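Local coordinates for DyP-type peroxidase (Pleurotus ostreatus PC15, PDB 6FSK), which probably uses peroxide and a heme b cofactor to oxidise dyes and other substrates, manganese(II) among them, at residues A126-L129 / K130-G134; A229-D232 / W233-D236; I261-P264 / G265-R268; P457-D460 / F461-R465; F471-I475 / T476-T480. The protein carries 1 engineered substitution. All blocks are in the same frame, centred on the assembly; numbering follows the deposited sequence.

Contact 1 of 5, residues A126-L129 / K130-G134; sequences APFL and KDIHG
The chain turns tightly where Lys130 N donates to Pro127 O at 3.1 Å, just after Leu129 N has bonded to Ala126 O at 3.0 Å, two successive i to i+3 bonds that wind residues 126 to 130 into a short coil. In the first of these the N-H is not aimed at a lone pair but stands well above the carbonyl plane of Pro127. Proline suits the place, since its ring fixes phi near the value the coil needs. Lys130 folds its long chain back over the turn: CG lies opposite its own carbonyl carbon (chi1 -56°), which sets it 3.7 Å from Pro127 O, and a bend at the last torsion carries the ammonium to a water. That water accepts from Lys130 NZ (3.1 Å) and donates to Ala126 O (2.7 Å), so the charge is tied to the backbone through solvent. The loop runs from strand 119-122 to strand 134-140, a strand of the antiparallel sheet in the DyP dimeric alpha+beta barrel domain, and at its end His133 and Gly134 together face Phe26 as a classic beta bulge. Before the bulge, Ile132 turns its side chain toward the coil, its CD1 lying 3.8 Å from Phe128 CD1 at a slant to the ring. Both are greasy residues in buried positions; Phe25 meets the Phe128 ring edge-to-face. Asp131, turned away from the coil, pairs through OD1 with Arg103 in a salt bridge.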
# COMPACT_ATOMS: atom_id res chain seq x y z
N ALA A 126 18.86 3.43 -9.74
CA ALA A 126 20.10 3.53 -8.98
C ALA A 126 20.06 4.11 -7.60
O ALA A 126 20.67 3.57 -6.66
CB ALA A 126 21.16 4.22 -9.85
N PRO A 127 19.31 5.17 -7.40
CA PRO A 127 19.31 5.78 -6.09
C PRO A 127 18.74 4.85 -5.01
O PRO A 127 19.16 4.88 -3.86
CB PRO A 127 18.46 7.01 -6.25
CG PRO A 127 18.47 7.28 -7.70
CD PRO A 127 18.67 6.02 -8.44
N PHE A 128 17.84 3.94 -5.40
CA PHE A 128 17.27 3.03 -4.40
C PHE A 128 18.12 1.85 -4.06
O PHE A 128 17.80 1.07 -3.17
CB PHE A 128 15.81 2.61 -4.84
CG PHE A 128 14.82 3.76 -4.75
CD1 PHE A 128 14.33 4.13 -3.48
CD2 PHE A 128 14.40 4.48 -5.84
CE1 PHE A 128 13.46 5.20 -3.37
CE2 PHE A 128 13.50 5.55 -5.72
CZ PHE A 128 13.03 5.88 -4.49
N LEU A 129 19.26 1.74 -4.77
CA LEU A 129 20.27 0.79 -4.46
C LEU A 129 21.23 1.36 -3.46
O LEU A 129 22.02 0.62 -2.91
CB LEU A 129 20.94 0.26 -5.74
CG LEU A 129 20.05 -0.51 -6.67
CD1 LEU A 129 20.90 -0.96 -7.85
CD2 LEU A 129 19.46 -1.70 -5.95
N LYS A 130 21.18 2.64 -3.18
CA LYS A 130 22.01 3.24 -2.13
C LYS A 130 21.41 3.08 -0.79
O LYS A 130 20.19 2.90 -0.66
CB LYS A 130 22.27 4.71 -2.38
CG LYS A 130 22.89 5.01 -3.71
CD LYS A 130 23.37 6.45 -3.85
CE LYS A 130 24.34 6.59 -5.04
NZ LYS A 130 23.84 5.90 -6.32
N ASP A 131 22.20 3.18 0.26
CA ASP A 131 21.66 3.20 1.61
C ASP A 131 20.87 4.50 1.79
O ASP A 131 21.31 5.63 1.52
CB ASP A 131 22.79 3.24 2.66
CG ASP A 131 23.56 1.91 2.84
OD1 ASP A 131 23.36 0.94 2.16
OD2 ASP A 131 24.43 1.92 3.77
N ILE A 132 19.63 4.32 2.24
CA ILE A 132 18.72 5.43 2.55
C ILE A 132 18.48 5.37 4.05
O ILE A 132 18.12 4.31 4.56
CB ILE A 132 17.39 5.32 1.78
CG1 ILE A 132 17.71 5.50 0.29
CG2 ILE A 132 16.39 6.32 2.31
CD1 ILE A 132 16.56 5.19 -0.63
N HIS A 133 18.64 6.50 4.74
CA HIS A 133 18.47 6.56 6.22
C HIS A 133 17.07 7.01 6.67
O HIS A 133 16.67 6.65 7.76
CB HIS A 133 19.52 7.51 6.79
CG HIS A 133 20.90 6.98 6.67
ND1 HIS A 133 22.01 7.80 6.80
CD2 HIS A 133 21.37 5.76 6.35
CE1 HIS A 133 23.09 7.07 6.63
NE2 HIS A 133 22.74 5.83 6.37
N GLY A 134 16.36 7.77 5.84
CA GLY A 134 15.04 8.23 6.15
C GLY A 134 14.36 8.84 4.98
O GLY A 134 14.96 9.00 3.91
O HOH W 1 23.28 2.88 -6.82

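Contact 2 of 5, residues A229-D232 / W233-D236; sequences ARPD and WAKD
Trp233 opens the segment 233-236 by laying its indole beside Pro231, the two side chains running the same way. Pro231 CG sits over the indole face, 3.9 Å from the centroid of the five-membered ring and 24° off its normal, a CH-pi contact in which the slightly positive proline C-H groups meet the electron-rich pi cloud. Pro231 CB comes in alongside, 3.8 Å from Trp233 CD1. The tryptophan reaches this place because CG stands between the backbone N and the carbonyl carbon (chi1 71°), a torsion that brings the indole back beside Pro231, two residues earlier, so that the proline lies over its face. Its pyrrole nitrogen is not left idle: NE1 donates to Asp91 OD2, which fixes the rotation of the indole, while Ala477 and Lys481 of helix 475-481 touch the same side chain.

Ala234 follows, and its N donates to Pro231 O at 3.0 Å. Its small methyl fits close to the turn, with CB 3.4 Å from Pro231 O and 4.0 Å from Pro231 CG, in a buried place. Lys235 N then bonds to Asp232 O at 3.1 Å, while its extended side chain leads away from the turn, along Glu221, at an exposed position that befits a charged residue. Both donors stand above the carbonyl planes they bond to. Two consecutive i to i+3 bonds of this kind are the signature of a single turn of 3-10 helix, here introduced by a proline and placed in the loop that leads into strand 238-247.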
# COMPACT_ATOMS: atom_id res chain seq x y z
N ALA A 229 8.75 -6.85 23.81
CA ALA A 229 10.03 -6.90 23.19
C ALA A 229 10.50 -5.55 22.66
O ALA A 229 11.69 -5.41 22.35
CB ALA A 229 10.05 -7.93 22.06
N ARG A 230 9.62 -4.56 22.56
CA ARG A 230 9.96 -3.36 21.89
C ARG A 230 10.31 -2.24 22.91
O ARG A 230 9.76 -2.22 24.02
CB ARG A 230 8.74 -2.95 21.03
CG ARG A 230 8.68 -3.83 19.77
CD ARG A 230 7.48 -3.51 18.92
NE ARG A 230 7.65 -4.18 17.63
CZ ARG A 230 6.70 -4.37 16.69
NH1 ARG A 230 5.45 -3.95 16.90
NH2 ARG A 230 7.06 -4.95 15.54
N PRO A 231 11.16 -1.29 22.53
CA PRO A 231 11.52 -0.22 23.45
C PRO A 231 10.48 0.77 23.65
O PRO A 231 9.61 0.94 22.78
CB PRO A 231 12.76 0.39 22.75
CG PRO A 231 12.40 0.25 21.28
CD PRO A 231 11.82 -1.11 21.21
N ASP A 232 10.45 1.40 24.83
CA ASP A 232 9.42 2.37 25.12
C ASP A 232 9.30 3.47 24.04
O ASP A 232 8.21 3.96 23.76
CB ASP A 232 9.67 3.02 26.49
CG ASP A 232 9.23 2.11 27.65
OD1 ASP A 232 8.53 1.10 27.39
OD2 ASP A 232 9.58 2.43 28.80
N TRP A 233 10.39 3.90 23.44
CA TRP A 233 10.31 4.97 22.49
C TRP A 233 9.48 4.60 21.23
O TRP A 233 8.99 5.51 20.52
CB TRP A 233 11.73 5.49 22.09
CG TRP A 233 12.60 4.64 21.24
CD1 TRP A 233 13.66 3.91 21.64
CD2 TRP A 233 12.52 4.46 19.82
NE1 TRP A 233 14.23 3.27 20.58
CE2 TRP A 233 13.56 3.61 19.45
CE3 TRP A 233 11.70 4.97 18.84
CZ2 TRP A 233 13.75 3.23 18.13
CZ3 TRP A 233 11.92 4.62 17.55
CH2 TRP A 233 12.93 3.74 17.22
N ALA A 234 9.37 3.30 20.98
CA ALA A 234 8.66 2.79 19.80
C ALA A 234 7.16 2.91 19.97
O ALA A 234 6.40 2.86 18.98
CB ALA A 234 9.05 1.37 19.48
N LYS A 235 6.65 3.16 21.18
CA LYS A 235 5.20 3.34 21.33
C LYS A 235 4.67 4.40 20.42
O LYS A 235 5.24 5.49 20.29
CB LYS A 235 4.84 3.73 22.77
CG LYS A 235 3.37 3.84 22.98
CD LYS A 235 3.04 4.14 24.46
CE LYS A 235 1.54 4.05 24.58
NZ LYS A 235 1.26 3.63 25.97
N ASP A 236 3.60 4.07 19.70
CA ASP A 236 2.84 4.99 18.87
C ASP A 236 3.63 5.38 17.58
O ASP A 236 3.19 6.30 16.94
CB ASP A 236 2.36 6.23 19.56
CG ASP A 236 1.20 5.94 20.54
OD1 ASP A 236 0.57 4.88 20.36
OD2 ASP A 236 0.97 6.77 21.48

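Contact 3 of 5, residues I261-P264 / G265-R268; sequences IVLP and GLSR
Leu266 sets CG opposite its own carbonyl carbon (chi1 -66°) and then runs on anti at the second torsion, which places CD1 3.9 Å from Leu263 CB; the first torsion of Leu263 only directs the rest of its own chain. The contact is made by one methyl of Leu266 against the root of Leu263, and branched aliphatic chains suit it because both also reach Leu274 of helix 268-280. The backbone beneath reverses direction. Leu266 N donates to Leu263 O at 3.0 Å with an almost straight N-H...O angle of 169°, closing a type II beta turn over Leu263 to Leu266. Pro264 and Gly265 occupy the two corners, the classic pairing: proline's ring holds the negative phi of the first, and glycine takes the positive phi of the second (92°), where a CB would collide with the carbonyl oxygen of Pro264. Waters extend the pairing beyond the turn. One accepts from Leu263 N at 3.1 Å and can donate to Leu266 O at 2.9 Å; a second lies within donating distance of both Ile261 O (2.8 Å) and Ser267 O, though not all the acceptors around it can be served at once. Ile261, the buried member, packs on Leu274 and Leu275, while Ser267, at the N-cap position, uses its side chain to cap a backbone N of helix 268-280, and Ser267 N donates to Glu270 OE1.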
# COMPACT_ATOMS: atom_id res chain seq x y z
N ILE A 261 -13.54 -12.68 -21.62
CA ILE A 261 -14.24 -13.87 -21.07
C ILE A 261 -15.34 -14.21 -22.04
O ILE A 261 -16.14 -13.34 -22.36
CB ILE A 261 -14.76 -13.62 -19.67
CG1 ILE A 261 -13.55 -13.60 -18.73
CG2 ILE A 261 -15.77 -14.72 -19.25
CD1 ILE A 261 -13.87 -12.92 -17.48
N VAL A 262 -15.38 -15.47 -22.49
CA VAL A 262 -16.37 -15.95 -23.43
C VAL A 262 -17.48 -16.51 -22.58
O VAL A 262 -17.28 -17.47 -21.75
CB VAL A 262 -15.75 -16.95 -24.41
CG1 VAL A 262 -16.85 -17.53 -25.28
CG2 VAL A 262 -14.68 -16.25 -25.24
N LEU A 263 -18.59 -15.77 -22.56
CA LEU A 263 -19.74 -16.10 -21.68
C LEU A 263 -20.96 -15.76 -22.60
O LEU A 263 -20.95 -14.76 -23.32
CB LEU A 263 -19.67 -15.23 -20.42
CG LEU A 263 -20.24 -15.66 -19.12
CD1 LEU A 263 -19.64 -14.83 -17.99
CD2 LEU A 263 -21.71 -15.38 -19.21
N PRO A 264 -21.97 -16.65 -22.65
CA PRO A 264 -23.13 -16.37 -23.50
C PRO A 264 -23.67 -14.99 -23.27
O PRO A 264 -23.98 -14.55 -22.13
CB PRO A 264 -24.15 -17.44 -23.04
CG PRO A 264 -23.29 -18.61 -22.56
CD PRO A 264 -22.15 -17.88 -21.86
N GLY A 265 -23.84 -14.29 -24.36
CA GLY A 265 -24.45 -13.00 -24.28
C GLY A 265 -23.48 -11.83 -24.13
O GLY A 265 -23.87 -10.71 -24.37
N LEU A 266 -22.21 -12.09 -23.85
CA LEU A 266 -21.26 -10.96 -23.77
C LEU A 266 -20.53 -10.71 -25.06
O LEU A 266 -20.06 -11.61 -25.73
CB LEU A 266 -20.19 -11.22 -22.69
CG LEU A 266 -20.69 -11.26 -21.24
CD1 LEU A 266 -19.51 -11.29 -20.25
CD2 LEU A 266 -21.64 -10.20 -20.84
N SER A 267 -20.32 -9.44 -25.36
CA SER A 267 -19.46 -9.04 -26.46
C SER A 267 -17.98 -9.16 -26.07
O SER A 267 -17.72 -9.40 -24.90
CB SER A 267 -19.71 -7.59 -26.83
OG SER A 267 -19.30 -6.70 -25.73
N ARG A 268 -17.05 -9.05 -27.03
CA ARG A 268 -15.65 -9.09 -26.68
C ARG A 268 -15.34 -7.94 -25.72
O ARG A 268 -14.62 -8.12 -24.72
CB ARG A 268 -14.75 -8.94 -27.91
CG ARG A 268 -14.61 -10.24 -28.66
CD ARG A 268 -13.77 -10.03 -29.91
NE ARG A 268 -12.36 -9.69 -29.61
CZ ARG A 268 -11.45 -10.59 -29.30
NH1 ARG A 268 -11.72 -11.85 -29.38
NH2 ARG A 268 -10.21 -10.22 -29.02
O HOH W 2 -16.51 -12.02 -24.80
O HOH W 3 -18.80 -14.21 -25.28

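Contact 4 of 5, residues P457-D460 / F461-R465; sequences PDQD and FVVPR
Strand 462-472 enters the central sheet here beside the heme, and the loop 457-460 folds against the start of the strand, Pro457 packing on Phe461 just before it. Pro457 CD lies 3.9 Å from Phe461 CZ; the two side chains cross at about a right angle, the proline meeting the ring obliquely in a small apolar contact at the far end of the phenyl. The buried phenyl is also met edge-to-face by Phe252, so an aromatic residue fits well. Phe461 reaches Pro457 with CG opposite its own carbonyl carbon (chi1 -53°), which directs the ring back along the loop. Val462, next along the strand, belongs to the heme pocket and touches the porphyrin, while Val463 pairs by backbone with Phe246 of strand 238-247. Gln459, bent at chi2 (62°), turns its amide to the backbone of the next residue: NE2 donates to Asp460 O at 2.9 Å, nearly straight at 173°, in the carbonyl plane on a lone pair and in the amide's own plane. This bond fixes the rotation of the amide while NE2 rests 3.4 Å from Val463 CG2, the Gln459 and Val463 side chains crossing at about a right angle. Asp460 CB sits 3.6 Å from Val462 O.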
# COMPACT_ATOMS: atom_id res chain seq x y z
N PRO A 457 1.24 -12.68 -19.58
CA PRO A 457 2.34 -12.27 -20.45
C PRO A 457 3.62 -12.13 -19.67
O PRO A 457 3.57 -11.76 -18.49
CB PRO A 457 1.89 -10.88 -20.98
CG PRO A 457 0.51 -10.68 -20.55
CD PRO A 457 0.12 -11.72 -19.55
N ASP A 458 4.77 -12.34 -20.28
CA ASP A 458 5.99 -12.39 -19.52
C ASP A 458 6.35 -11.04 -18.88
O ASP A 458 6.91 -11.01 -17.77
CB ASP A 458 7.13 -12.91 -20.36
CG ASP A 458 7.05 -14.43 -20.54
OD1 ASP A 458 5.96 -15.09 -20.20
OD2 ASP A 458 8.11 -14.92 -20.96
N GLN A 459 5.97 -9.97 -19.55
CA GLN A 459 6.04 -8.62 -18.89
C GLN A 459 4.92 -8.48 -17.83
O GLN A 459 3.75 -8.32 -18.14
CB GLN A 459 5.97 -7.53 -19.92
CG GLN A 459 5.93 -6.07 -19.41
CD GLN A 459 7.16 -5.72 -18.65
OE1 GLN A 459 8.28 -5.67 -19.23
NE2 GLN A 459 7.02 -5.56 -17.35
N ASP A 460 5.35 -8.44 -16.58
CA ASP A 460 4.49 -8.20 -15.46
C ASP A 460 3.87 -6.79 -15.61
O ASP A 460 4.48 -5.88 -16.08
CB ASP A 460 5.22 -8.24 -14.10
CG ASP A 460 5.70 -9.67 -13.67
OD1 ASP A 460 6.04 -10.47 -14.53
OD2 ASP A 460 5.83 -9.95 -12.45
N PHE A 461 2.63 -6.69 -15.21
CA PHE A 461 1.90 -5.45 -15.28
C PHE A 461 2.41 -4.41 -14.31
O PHE A 461 2.23 -3.18 -14.56
CB PHE A 461 0.40 -5.68 -15.10
CG PHE A 461 -0.19 -6.70 -16.04
CD1 PHE A 461 0.05 -6.60 -17.41
CD2 PHE A 461 -0.96 -7.66 -15.54
CE1 PHE A 461 -0.50 -7.58 -18.24
CE2 PHE A 461 -1.49 -8.64 -16.39
CZ PHE A 461 -1.26 -8.54 -17.72
N VAL A 462 2.99 -4.85 -13.19
CA VAL A 462 3.55 -3.93 -12.13
C VAL A 462 4.99 -4.30 -11.98
O VAL A 462 5.32 -5.47 -11.88
CB VAL A 462 2.74 -4.14 -10.79
CG1 VAL A 462 3.40 -3.29 -9.71
CG2 VAL A 462 1.33 -3.64 -10.98
N VAL A 463 5.86 -3.29 -12.02
CA VAL A 463 7.31 -3.47 -12.00
C VAL A 463 7.88 -2.63 -10.82
O VAL A 463 7.81 -1.40 -10.86
CB VAL A 463 7.87 -2.93 -13.23
CG1 VAL A 463 9.41 -3.12 -13.27
CG2 VAL A 463 7.33 -3.73 -14.47
N PRO A 464 8.38 -3.24 -9.77
CA PRO A 464 8.99 -2.46 -8.71
C PRO A 464 10.32 -1.88 -9.13
O PRO A 464 11.15 -2.62 -9.69
CB PRO A 464 9.18 -3.47 -7.61
CG PRO A 464 9.30 -4.82 -8.31
CD PRO A 464 8.50 -4.69 -9.54
N ARG A 465 10.53 -0.58 -8.85
CA ARG A 465 11.78 0.06 -9.18
C ARG A 465 12.46 0.74 -8.02
O ARG A 465 13.45 1.49 -8.20
CB ARG A 465 11.53 1.01 -10.32
CG ARG A 465 11.18 0.30 -11.64
CD ARG A 465 12.35 -0.41 -12.31
NE ARG A 465 13.32 0.56 -12.86
CZ ARG A 465 14.59 0.28 -13.11
NH1 ARG A 465 15.05 -0.90 -12.88
NH2 ARG A 465 15.33 1.22 -13.70

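Contact 5 of 5, residues F471-I475 / T476-T480; sequences FSPSI and TALKT
Thr476 O is gripped by two donors of the same residue: Thr480 OG1 at 2.8 Å and Thr480 N at 3.0 Å, coming from opposite faces of the carbonyl plane. A threonine on a helix suits this, because its hydroxyl can double the helical bond back to the preceding turn. Just before, the helix is opened by Ser474, its N-cap. Ser474 OG, set between its backbone N and carbonyl carbon (chi1 77°), accepts from Ala477 N at 2.9 Å, giving a partner to an N-H of the first turn; serine, short and with an accepting oxygen, is well made for the task. The regular bonds then begin, with Leu478 N donating to Ser474 O at 3.0 Å and Lys479 N to Ile475 O at 3.0 Å.

Apolar groups seal the flank of this first turn. Pro473 CG lies 3.8 Å from Leu478 CD2, the two side chains crossing at about a right angle, and Pro473 CB stands 3.8 Å from Ala477 CB; the rigid proline just before the cap offers a flat apolar side to the helix. On the more open flank, Ile475 CG2 meets the aliphatic Lys479 CE at 3.7 Å. Asn7 also takes part, its OD1 accepting from Thr476 N. In this way the end of strand 462-472 passes through Pro473 and Ser474 into helix 475-481, which packs through Leu478 against Val77 and Phe79 of strand 74-80, the strand next to 462-472 in the antiparallel sheet.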
# COMPACT_ATOMS: atom_id res chain seq x y z
N PHE A 471 10.35 3.30 9.83
CA PHE A 471 9.57 3.42 11.06
C PHE A 471 9.29 4.87 11.33
O PHE A 471 10.25 5.67 11.39
CB PHE A 471 10.29 2.70 12.21
CG PHE A 471 9.50 2.67 13.48
CD1 PHE A 471 8.50 1.69 13.60
CD2 PHE A 471 9.73 3.51 14.52
CE1 PHE A 471 7.70 1.61 14.76
CE2 PHE A 471 8.97 3.37 15.71
CZ PHE A 471 7.99 2.45 15.82
N SER A 472 8.01 5.22 11.45
CA SER A 472 7.55 6.56 11.72
C SER A 472 7.37 6.77 13.24
O SER A 472 6.41 6.23 13.77
CB SER A 472 6.21 6.75 11.05
OG SER A 472 6.37 6.83 9.60
N PRO A 473 8.31 7.45 13.89
CA PRO A 473 8.22 7.45 15.33
C PRO A 473 7.16 8.42 15.79
O PRO A 473 6.69 9.33 15.09
CB PRO A 473 9.66 7.88 15.78
CG PRO A 473 10.51 7.74 14.51
CD PRO A 473 9.57 8.07 13.42
N SER A 474 6.81 8.30 17.08
CA SER A 474 5.93 9.27 17.70
C SER A 474 6.61 10.60 17.93
O SER A 474 7.83 10.67 17.86
CB SER A 474 5.50 8.68 19.09
OG SER A 474 6.59 8.85 20.03
N ILE A 475 5.82 11.63 18.22
CA ILE A 475 6.38 12.94 18.47
C ILE A 475 7.30 12.90 19.71
O ILE A 475 8.42 13.39 19.63
CB ILE A 475 5.30 14.00 18.60
CG1 ILE A 475 4.37 14.07 17.34
CG2 ILE A 475 5.92 15.34 18.95
CD1 ILE A 475 5.16 14.40 16.08
N THR A 476 6.89 12.28 20.81
CA THR A 476 7.84 12.24 21.94
C THR A 476 9.09 11.38 21.65
O THR A 476 10.15 11.68 22.17
CB THR A 476 7.21 11.82 23.25
OG1 THR A 476 6.61 10.58 23.04
CG2 THR A 476 6.19 12.78 23.69
N ALA A 477 9.01 10.33 20.81
CA ALA A 477 10.18 9.59 20.39
C ALA A 477 11.14 10.51 19.63
O ALA A 477 12.35 10.47 19.89
CB ALA A 477 9.85 8.39 19.54
N LEU A 478 10.61 11.29 18.70
CA LEU A 478 11.47 12.21 17.95
C LEU A 478 12.18 13.21 18.92
O LEU A 478 13.36 13.50 18.73
CB LEU A 478 10.72 12.92 16.88
CG LEU A 478 10.07 12.08 15.78
CD1 LEU A 478 9.13 12.87 14.90
CD2 LEU A 478 11.13 11.46 14.94
N LYS A 479 11.44 13.72 19.88
CA LYS A 479 12.01 14.72 20.79
C LYS A 479 13.08 14.13 21.68
O LYS A 479 14.10 14.79 21.94
CB LYS A 479 10.93 15.39 21.61
CG LYS A 479 10.01 16.36 20.88
CD LYS A 479 8.99 16.91 21.87
CE LYS A 479 7.75 17.52 21.32
NZ LYS A 479 7.97 18.81 20.71
N THR A 480 12.91 12.89 22.08
CA THR A 480 13.83 12.28 23.05
C THR A 480 14.95 11.45 22.48
O THR A 480 16.04 11.29 23.12
CB THR A 480 13.03 11.41 24.05
OG1 THR A 480 12.33 10.35 23.39
CG2 THR A 480 12.06 12.23 24.78

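How the contacts relate
Along the chain the contacts follow in series from 1 to 5. Contacts 4 and 5 share strand 462-472, one at its start beside the heme and the other at its end, their centres about 37 Å apart, so this strand runs from the heme pocket to the C-terminal helix. Contact 2 lies close to contact 5, with centres about 10 Å apart: Trp233 and Ala234 pack on Phe471 and Ala477. Contact 1 touches contact 4 where Phe128 meets Arg465, which links the loop before strand 134-140 to the same strand. Contact 3 stands apart, about 55 Å from contact 2 between centres, on the far side of the chain's centre.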